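Local coordinates for protein carbohydrate deacetylase (Enterococcus faecalis, PDB 2I5I) that probably catalyses the removal of acetyl groups from acetylated carbohydrates during oligosaccharide breakdown, using magnesium as cofactor, at residues A11-G15 with L59-H64; L153-A158 with Y171-P177; I189-L195 with I238-V244. One frame throughout, in Å; residues are numbered along the deposited sequence.

Contact 1: A11-G15 with L59-H64; sequences ADDFG and LAIGVH
D13 and H64 mark the closest approach of the two backbones, with their CA atoms 7.0 Å apart. In this YdjC-family deacetylase A11 ends strand 6-11 and segment 59-64 enters strand 60-65, two strands of the parallel sheet with strand 35-38 between them; the chain turns a corner at D12. D13 takes a positive phi of 86°. Its CB points away from strand 60-65, yet the carboxylate comes back beside H64.

A water joins the two residues. It donates to OD1 of D13 at 2.6 Å and lies 2.7 Å from NE2 of H64, in the plane of the imidazole at its edge. D128 holds the other nitrogen, ND1, which fixes the rotation of the ring, while R232 pairs with OD2 of D13. Backbone N of D13 lies over one face of the imidazole, and CG of D12 is 3.8 Å from CE1 of H64. D12 gives OD1 to R156 and OD2 to N212. With H130, a predicted magnesium ligand, close to D13, the arrangement is consistent with a metal site lacking its metal.

F14 suits the buried apolar end. Its CB points toward the strand, and with CG anti to the backbone N (chi1 -157°) the ring crosses the I61 side chain at about a right angle. There CE2 of F14 meets CD1 of I61 at 4.2 Å, and CE1 of F14 lies 4.3 Å from CD2 of L59.

Contact 2: L153-A158 with Y171-P177; sequences LPLRNA and YQDVRTP
T176 and Y171 each give a hydroxyl to a backbone carbonyl of the facing segment. OG1 of T176 donates to O of L155 at 2.8 Å, lying in the carbonyl plane. One residue on, OH of Y171 donates to O of R156, also at 2.8 Å, but tilted from that carbonyl's plane. This second oxygen also accepts from H134, so two donors grip it. T176 suits its place because OG1 is anti to its backbone N (chi1 -175°), directing the short hydroxyl at the L155 carbonyl.

Two nearly straight N-H bonds complete the set. N of L155 donates to O of R175 at 3.0 Å (163° at the hydrogen), and ND2 of N157 donates to O of P177 at 3.0 Å (161°). The P177 oxygen lies close to the plane of the N157 amide, whose OD1 is taken by N of S159. An asparagine can thus give on one side and receive on the other.

Packing surrounds this polar seam. The L155 side chain crosses Y171 at about a right angle, with CD2 of L155 3.8 Å from CE2 of the ring, and CB of L155 sits 3.7 Å from CG1 of V174. Beyond them L145 of helix 138-151 touches both L155 and V174. The methyl of A158 is small enough to lie 3.4 Å from OH of Y171.

A type II' beta turn from Y171 to V174 brings the second segment back alongside the first. The CB of R156 points away from it, and the guanidinium also pairs with E210. Both segments belong to one irregular loop, bonded through P154 and R156 to I127 of strand 127-129 and leading on to strand 179-181, consistent with an irregular, barrel-like alpha/beta fold.

Contact 3: I189-L195 with I238-V244; sequences ISTETIL and ILTSQEV
I238 overlaps the start of helix 191-203 with both branches. Its CD1 lies 3.5 Å from CA of S190 and 3.6 Å from CG2 of I189, while its CG2 reaches CG1 of I194 at 3.9 Å. A branched isoleucine suits a place that must fill in two directions. Across the break between the two helices of the second segment, CG2 of I194 meets CG1 of V244 at 4.1 Å, their side chains crossing at about a right angle.

On the solvent side, E243 reaches across T191, obliquely, and L195, at about a right angle. Its CG is anti to the backbone N (chi1 -178°) and the chain stays extended, which carries OE1 to 3.4 Å from CG2 of T191 and leaves OE2 3.8 Å from CD1 of L195. The carboxylate here rests against methyl groups.

S241 shapes the second segment. As N-cap of helix 242-250 it receives a weak bond from N of V244, and its OG donates at 2.8 Å to O of I238, which also accepts from N of S241. I238 of helix 231-239 and V244 of helix 242-250 both pack on the first turn of helix 191-203, whose I194 also touches F184, while L239 and V244 reach the V32-V33 loop.

From the N terminus, contact 1 closes a loop holding helix 18-29, strand 35-38 and helix 45-55, and so ties the end of strand 6-11 to strand 60-65, past strand 35-38 between them. Contact 2 then closes a short irregular loop between helix 138-151 and strand 179-181. Contact 3 closes the last, which includes strand 208-213, and joins helix 191-203 to the helix pair 231-239 and 242-250. The three follow in series, and none nests in or crosses another. Contacts 1 and 2 nevertheless touch, through a salt bridge of 2.8 Å between OD1 of D12 and NH2 of R156. Contact 3 stays apart, its nearest atoms about 6 Å from contact 1.

Contact 1: A11-G15 with L59-H64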
loop_
_atom_site.group_PDB
_atom_site.type_symbol
_atom_site.label_atom_id
_atom_site.label_comp_id
_atom_site.label_asym_id
_atom_site.label_seq_id
_atom_site.Cartn_x
_atom_site.Cartn_y
_atom_site.Cartn_z
ATOM N N ALA A 11 17.033 3.667 18.465
ATOM C CA ALA A 11 17.055 2.246 18.786
ATOM C C ALA A 11 18.144 1.552 17.992
ATOM O O ALA A 11 18.110 1.542 16.759
ATOM C CB ALA A 11 15.701 1.611 18.473
ATOM N N ASP A 12 19.122 0.960 18.660
ATOM C CA ASP A 12 20.137 0.201 17.950
ATOM C C ASP A 12 19.627 -1.191 17.553
ATOM O O ASP A 12 18.728 -1.743 18.201
ATOM C CB ASP A 12 21.391 0.100 18.830
ATOM C CG ASP A 12 22.038 1.446 19.096
ATOM O OD1 ASP A 12 21.497 2.490 18.672
ATOM O OD2 ASP A 12 23.110 1.461 19.745
ATOM N N ASP A 13 20.170 -1.734 16.479
ATOM C CA ASP A 13 20.030 -3.115 16.061
ATOM C C ASP A 13 18.796 -3.396 15.211
ATOM O O ASP A 13 18.318 -4.534 15.167
ATOM C CB ASP A 13 20.012 -4.053 17.281
ATOM C CG ASP A 13 21.329 -4.107 18.032
ATOM O OD1 ASP A 13 22.343 -3.721 17.417
ATOM O OD2 ASP A 13 21.371 -4.521 19.218
ATOM N N PHE A 14 18.292 -2.409 14.491
ATOM C CA PHE A 14 17.230 -2.702 13.496
ATOM C C PHE A 14 17.669 -3.790 12.547
ATOM O O PHE A 14 18.817 -3.828 12.093
ATOM C CB PHE A 14 16.849 -1.428 12.746
ATOM C CG PHE A 14 15.451 -1.465 12.133
ATOM C CD1 PHE A 14 14.344 -1.530 12.974
ATOM C CD2 PHE A 14 15.300 -1.428 10.763
ATOM C CE1 PHE A 14 13.074 -1.566 12.412
ATOM C CE2 PHE A 14 14.029 -1.457 10.194
ATOM C CZ PHE A 14 12.938 -1.512 11.035
ATOM N N GLY A 15 16.798 -4.744 12.200
ATOM C CA GLY A 15 17.149 -5.831 11.321
ATOM C C GLY A 15 17.965 -6.931 11.967
ATOM O O GLY A 15 18.326 -7.893 11.287
ATOM N N LEU A 59 9.641 6.341 10.363
ATOM C CA LEU A 59 10.828 6.042 11.181
ATOM C C LEU A 59 12.119 6.386 10.458
ATOM O O LEU A 59 12.336 5.967 9.324
ATOM C CB LEU A 59 10.803 4.578 11.602
ATOM C CG LEU A 59 12.024 4.035 12.346
ATOM C CD1 LEU A 59 12.251 4.810 13.632
ATOM C CD2 LEU A 59 11.886 2.551 12.644
ATOM N N ALA A 60 12.973 7.167 11.134
ATOM C CA ALA A 60 14.255 7.510 10.510
ATOM C C ALA A 60 15.251 6.383 10.732
ATOM O O ALA A 60 15.314 5.750 11.787
ATOM C CB ALA A 60 14.756 8.843 11.037
ATOM N N ILE A 61 16.056 6.087 9.703
ATOM C CA ILE A 61 16.937 4.937 9.761
ATOM C C ILE A 61 18.362 5.230 9.262
ATOM O O ILE A 61 18.517 5.708 8.142
ATOM C CB ILE A 61 16.372 3.769 8.922
ATOM C CG1 ILE A 61 14.936 3.419 9.327
ATOM C CG2 ILE A 61 17.283 2.561 8.981
ATOM C CD1 ILE A 61 14.351 2.311 8.466
ATOM N N GLY A 62 19.337 4.925 10.101
ATOM C CA GLY A 62 20.756 5.062 9.802
ATOM C C GLY A 62 21.410 3.696 9.709
ATOM O O GLY A 62 20.779 2.641 9.888
ATOM N N VAL A 63 22.720 3.697 9.431
ATOM C CA VAL A 63 23.434 2.435 9.229
ATOM C C VAL A 63 24.281 2.099 10.458
ATOM O O VAL A 63 25.076 2.913 10.942
ATOM C CB VAL A 63 24.279 2.457 7.944
ATOM C CG1 VAL A 63 25.269 3.624 7.923
ATOM C CG2 VAL A 63 25.027 1.148 7.734
ATOM N N HIS A 64 24.080 0.889 10.973
ATOM C CA HIS A 64 24.747 0.313 12.116
ATOM C C HIS A 64 25.964 -0.496 11.666
ATOM O O HIS A 64 25.886 -1.681 11.343
ATOM C CB HIS A 64 23.784 -0.591 12.883
ATOM C CG HIS A 64 23.983 -0.645 14.363
ATOM N ND1 HIS A 64 24.293 0.451 15.124
ATOM C CD2 HIS A 64 23.902 -1.667 15.243
ATOM C CE1 HIS A 64 24.403 0.126 16.395
ATOM N NE2 HIS A 64 24.169 -1.171 16.498
HETATM O O HOH W 1 24.293 -2.613 18.773
#

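Contact 2: L153-A158 with Y171-P177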
loop_
_atom_site.group_PDB
_atom_site.type_symbol
_atom_site.label_atom_id
_atom_site.label_comp_id
_atom_site.label_asym_id
_atom_site.label_seq_id
_atom_site.Cartn_x
_atom_site.Cartn_y
_atom_site.Cartn_z
ATOM N N LEU A 153 27.470 12.002 5.588
ATOM C CA LEU A 153 26.533 11.609 6.624
ATOM C C LEU A 153 27.038 12.007 8.001
ATOM O O LEU A 153 28.248 11.884 8.225
ATOM C CB LEU A 153 26.366 10.083 6.636
ATOM C CG LEU A 153 25.800 9.521 5.330
ATOM C CD1 LEU A 153 25.997 8.015 5.297
ATOM C CD2 LEU A 153 24.341 9.922 5.177
ATOM N N PRO A 154 26.137 12.466 8.858
ATOM C CA PRO A 154 26.505 12.744 10.246
ATOM C C PRO A 154 26.773 11.407 10.943
ATOM O O PRO A 154 26.288 10.359 10.493
ATOM C CB PRO A 154 25.288 13.436 10.833
ATOM C CG PRO A 154 24.163 12.991 9.956
ATOM C CD PRO A 154 24.725 12.776 8.587
ATOM N N LEU A 155 27.533 11.479 12.017
ATOM C CA LEU A 155 28.038 10.320 12.721
ATOM C C LEU A 155 27.767 10.414 14.206
ATOM O O LEU A 155 27.952 11.487 14.799
ATOM C CB LEU A 155 29.562 10.242 12.488
ATOM C CG LEU A 155 30.318 9.200 13.282
ATOM C CD1 LEU A 155 29.896 7.793 12.833
ATOM C CD2 LEU A 155 31.825 9.334 13.125
ATOM N N ARG A 156 27.356 9.313 14.820
ATOM C CA ARG A 156 27.079 9.279 16.237
ATOM C C ARG A 156 28.298 9.780 17.039
ATOM O O ARG A 156 29.416 9.382 16.706
ATOM C CB ARG A 156 26.751 7.849 16.696
ATOM C CG ARG A 156 26.670 7.724 18.206
ATOM C CD ARG A 156 26.318 6.294 18.596
ATOM N NE ARG A 156 24.858 6.135 18.613
ATOM C CZ ARG A 156 24.267 4.971 18.898
ATOM N NH1 ARG A 156 24.990 3.902 19.165
ATOM N NH2 ARG A 156 22.937 4.855 18.913
ATOM N N ASN A 157 28.037 10.580 18.054
ATOM C CA ASN A 157 29.105 11.025 18.964
ATOM C C ASN A 157 29.700 9.802 19.643
ATOM O O ASN A 157 29.032 9.079 20.388
ATOM C CB ASN A 157 28.529 12.032 19.931
ATOM C CG ASN A 157 29.427 12.502 21.046
ATOM O OD1 ASN A 157 30.323 11.791 21.499
ATOM N ND2 ASN A 157 29.137 13.729 21.470
ATOM N N ALA A 158 30.986 9.576 19.412
ATOM C CA ALA A 158 31.662 8.411 19.948
ATOM C C ALA A 158 32.112 8.474 21.391
ATOM O O ALA A 158 32.586 7.441 21.915
ATOM C CB ALA A 158 32.892 8.163 19.055
ATOM N N TYR A 171 35.940 15.563 14.805
ATOM C CA TYR A 171 34.785 15.491 13.907
ATOM C C TYR A 171 34.784 16.597 12.860
ATOM O O TYR A 171 34.596 16.333 11.674
ATOM C CB TYR A 171 33.477 15.555 14.719
ATOM C CG TYR A 171 33.049 14.215 15.301
ATOM C CD1 TYR A 171 33.827 13.572 16.249
ATOM C CD2 TYR A 171 31.866 13.614 14.877
ATOM C CE1 TYR A 171 33.448 12.352 16.779
ATOM C CE2 TYR A 171 31.467 12.391 15.399
ATOM C CZ TYR A 171 32.261 11.778 16.341
ATOM O OH TYR A 171 31.908 10.571 16.885
ATOM N N GLN A 172 34.960 17.838 13.307
ATOM C CA GLN A 172 35.098 18.985 12.403
ATOM C C GLN A 172 33.894 19.179 11.497
ATOM O O GLN A 172 32.871 19.659 12.004
ATOM C CB GLN A 172 36.416 18.806 11.629
ATOM C CG GLN A 172 37.582 19.082 12.570
ATOM C CD GLN A 172 38.928 18.550 12.148
ATOM O OE1 GLN A 172 39.227 18.258 10.996
ATOM N NE2 GLN A 172 39.798 18.428 13.154
ATOM N N ASP A 173 34.009 18.851 10.225
ATOM C CA ASP A 173 32.949 18.976 9.246
ATOM C C ASP A 173 31.860 17.908 9.415
ATOM O O ASP A 173 30.738 18.113 8.931
ATOM C CB ASP A 173 33.509 18.878 7.830
ATOM C CG ASP A 173 34.345 17.645 7.557
ATOM O OD1 ASP A 173 34.878 17.016 8.486
ATOM O OD2 ASP A 173 34.492 17.286 6.366
ATOM N N VAL A 174 32.203 16.806 10.053
ATOM C CA VAL A 174 31.239 15.727 10.301
ATOM C C VAL A 174 30.335 16.037 11.492
ATOM O O VAL A 174 30.709 16.087 12.662
ATOM C CB VAL A 174 31.932 14.382 10.533
ATOM C CG1 VAL A 174 30.893 13.293 10.797
ATOM C CG2 VAL A 174 32.800 13.971 9.353
ATOM N N ARG A 175 29.053 16.252 11.206
ATOM C CA ARG A 175 28.086 16.631 12.223
ATOM C C ARG A 175 27.742 15.514 13.196
ATOM O O ARG A 175 27.761 14.340 12.806
ATOM C CB ARG A 175 26.829 17.115 11.477
ATOM C CG ARG A 175 27.088 18.440 10.766
ATOM C CD ARG A 175 25.846 19.125 10.249
ATOM N NE ARG A 175 25.126 19.875 11.275
ATOM C CZ ARG A 175 23.910 20.374 11.116
ATOM N NH1 ARG A 175 23.271 20.206 9.971
ATOM N NH2 ARG A 175 23.377 21.032 12.131
ATOM N N THR A 176 27.431 15.872 14.443
ATOM C CA THR A 176 27.229 14.865 15.480
ATOM C C THR A 176 26.461 15.481 16.628
ATOM O O THR A 176 26.523 16.705 16.843
ATOM C CB THR A 176 28.580 14.302 15.961
ATOM O OG1 THR A 176 28.422 13.241 16.902
ATOM C CG2 THR A 176 29.355 15.408 16.699
ATOM N N PRO A 177 25.693 14.693 17.372
ATOM C CA PRO A 177 25.085 15.231 18.594
ATOM C C PRO A 177 26.146 15.758 19.556
ATOM O O PRO A 177 27.273 15.259 19.645
ATOM C CB PRO A 177 24.379 14.023 19.197
ATOM C CG PRO A 177 24.162 13.078 18.058
ATOM C CD PRO A 177 25.302 13.297 17.103
#

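Contact 3: I189-L195 with I238-V244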
loop_
_atom_site.group_PDB
_atom_site.type_symbol
_atom_site.label_atom_id
_atom_site.label_comp_id
_atom_site.label_asym_id
_atom_site.label_seq_id
_atom_site.Cartn_x
_atom_site.Cartn_y
_atom_site.Cartn_z
ATOM N N ILE A 189 17.922 0.129 33.313
ATOM C CA ILE A 189 16.618 0.167 32.648
ATOM C C ILE A 189 15.509 0.463 33.652
ATOM O O ILE A 189 15.068 -0.346 34.462
ATOM C CB ILE A 189 16.338 -1.145 31.899
ATOM C CG1 ILE A 189 17.424 -1.534 30.888
ATOM C CG2 ILE A 189 14.977 -1.080 31.214
ATOM C CD1 ILE A 189 17.628 -0.439 29.864
ATOM N N SER A 190 15.044 1.706 33.609
ATOM C CA SER A 190 13.885 2.136 34.368
ATOM C C SER A 190 13.443 3.520 33.937
ATOM O O SER A 190 14.070 4.250 33.164
ATOM C CB SER A 190 14.183 2.068 35.869
ATOM O OG SER A 190 15.076 3.121 36.204
ATOM N N THR A 191 12.270 3.901 34.443
ATOM C CA THR A 191 11.699 5.180 34.082
ATOM C C THR A 191 12.562 6.331 34.600
ATOM O O THR A 191 12.773 7.332 33.926
ATOM C CB THR A 191 10.287 5.344 34.685
ATOM O OG1 THR A 191 9.461 4.255 34.275
ATOM C CG2 THR A 191 9.683 6.620 34.135
ATOM N N GLU A 192 13.003 6.114 35.823
ATOM C CA GLU A 192 13.790 7.082 36.581
ATOM C C GLU A 192 15.041 7.480 35.811
ATOM O O GLU A 192 15.355 8.671 35.708
ATOM C CB GLU A 192 14.150 6.523 37.968
ATOM N N THR A 193 15.745 6.505 35.256
ATOM C CA THR A 193 16.940 6.762 34.466
ATOM C C THR A 193 16.601 7.740 33.344
ATOM O O THR A 193 17.361 8.659 33.051
ATOM C CB THR A 193 17.541 5.479 33.888
ATOM O OG1 THR A 193 17.964 4.590 34.923
ATOM C CG2 THR A 193 18.833 5.786 33.132
ATOM N N ILE A 194 15.439 7.515 32.731
ATOM C CA ILE A 194 15.027 8.298 31.582
ATOM C C ILE A 194 14.763 9.745 31.998
ATOM O O ILE A 194 15.129 10.667 31.268
ATOM C CB ILE A 194 13.756 7.736 30.916
ATOM C CG1 ILE A 194 13.975 6.437 30.147
ATOM C CG2 ILE A 194 13.110 8.806 30.036
ATOM C CD1 ILE A 194 14.797 6.581 28.888
ATOM N N LEU A 195 14.128 9.935 33.155
ATOM C CA LEU A 195 13.839 11.289 33.618
ATOM C C LEU A 195 15.165 12.012 33.884
ATOM O O LEU A 195 15.328 13.159 33.493
ATOM C CB LEU A 195 12.973 11.299 34.875
ATOM C CG LEU A 195 11.640 10.545 34.798
ATOM C CD1 LEU A 195 10.863 10.626 36.100
ATOM C CD2 LEU A 195 10.774 11.080 33.669
ATOM N N ILE A 238 8.996 0.884 28.783
ATOM C CA ILE A 238 9.281 2.228 29.304
ATOM C C ILE A 238 9.195 3.260 28.200
ATOM O O ILE A 238 8.634 4.337 28.363
ATOM C CB ILE A 238 10.674 2.249 29.963
ATOM C CG1 ILE A 238 10.720 1.485 31.280
ATOM C CG2 ILE A 238 11.148 3.686 30.118
ATOM C CD1 ILE A 238 12.047 0.900 31.649
ATOM N N LEU A 239 9.741 2.947 27.023
ATOM C CA LEU A 239 9.710 3.930 25.940
ATOM C C LEU A 239 8.320 4.193 25.370
ATOM O O LEU A 239 8.128 5.179 24.665
ATOM C CB LEU A 239 10.649 3.509 24.797
ATOM C CG LEU A 239 12.122 3.392 25.220
ATOM C CD1 LEU A 239 12.950 2.699 24.157
ATOM C CD2 LEU A 239 12.665 4.782 25.530
ATOM N N THR A 240 7.332 3.350 25.663
ATOM C CA THR A 240 5.971 3.575 25.204
ATOM C C THR A 240 5.058 4.047 26.333
ATOM O O THR A 240 3.845 4.202 26.129
ATOM C CB THR A 240 5.370 2.284 24.599
ATOM O OG1 THR A 240 5.366 1.291 25.627
ATOM C CG2 THR A 240 6.218 1.753 23.469
ATOM N N SER A 241 5.618 4.293 27.517
ATOM C CA SER A 241 4.825 4.727 28.662
ATOM C C SER A 241 4.385 6.178 28.571
ATOM O O SER A 241 5.061 7.051 28.033
ATOM C CB SER A 241 5.591 4.474 29.965
ATOM O OG SER A 241 6.726 5.303 30.146
ATOM N N GLN A 242 3.190 6.461 29.109
ATOM C CA GLN A 242 2.681 7.816 29.197
ATOM C C GLN A 242 3.591 8.738 30.003
ATOM O O GLN A 242 3.728 9.916 29.675
ATOM C CB GLN A 242 1.287 7.812 29.846
ATOM C CG GLN A 242 0.585 9.162 29.701
ATOM C CD GLN A 242 -0.477 9.087 28.615
ATOM O OE1 GLN A 242 -1.542 8.521 28.862
ATOM N NE2 GLN A 242 -0.193 9.652 27.444
ATOM N N GLU A 243 4.201 8.209 31.055
ATOM C CA GLU A 243 5.082 8.992 31.910
ATOM C C GLU A 243 6.270 9.528 31.129
ATOM O O GLU A 243 6.666 10.686 31.252
ATOM C CB GLU A 243 5.608 8.145 33.072
ATOM C CG GLU A 243 6.501 8.969 33.994
ATOM C CD GLU A 243 6.882 8.215 35.257
ATOM O OE1 GLU A 243 6.556 7.011 35.335
ATOM O OE2 GLU A 243 7.498 8.825 36.158
ATOM N N VAL A 244 6.843 8.657 30.298
ATOM C CA VAL A 244 7.978 9.118 29.501
ATOM C C VAL A 244 7.553 10.186 28.520
ATOM O O VAL A 244 8.189 11.240 28.454
ATOM C CB VAL A 244 8.644 7.937 28.768
ATOM C CG1 VAL A 244 9.700 8.467 27.814
ATOM C CG2 VAL A 244 9.192 6.968 29.800
#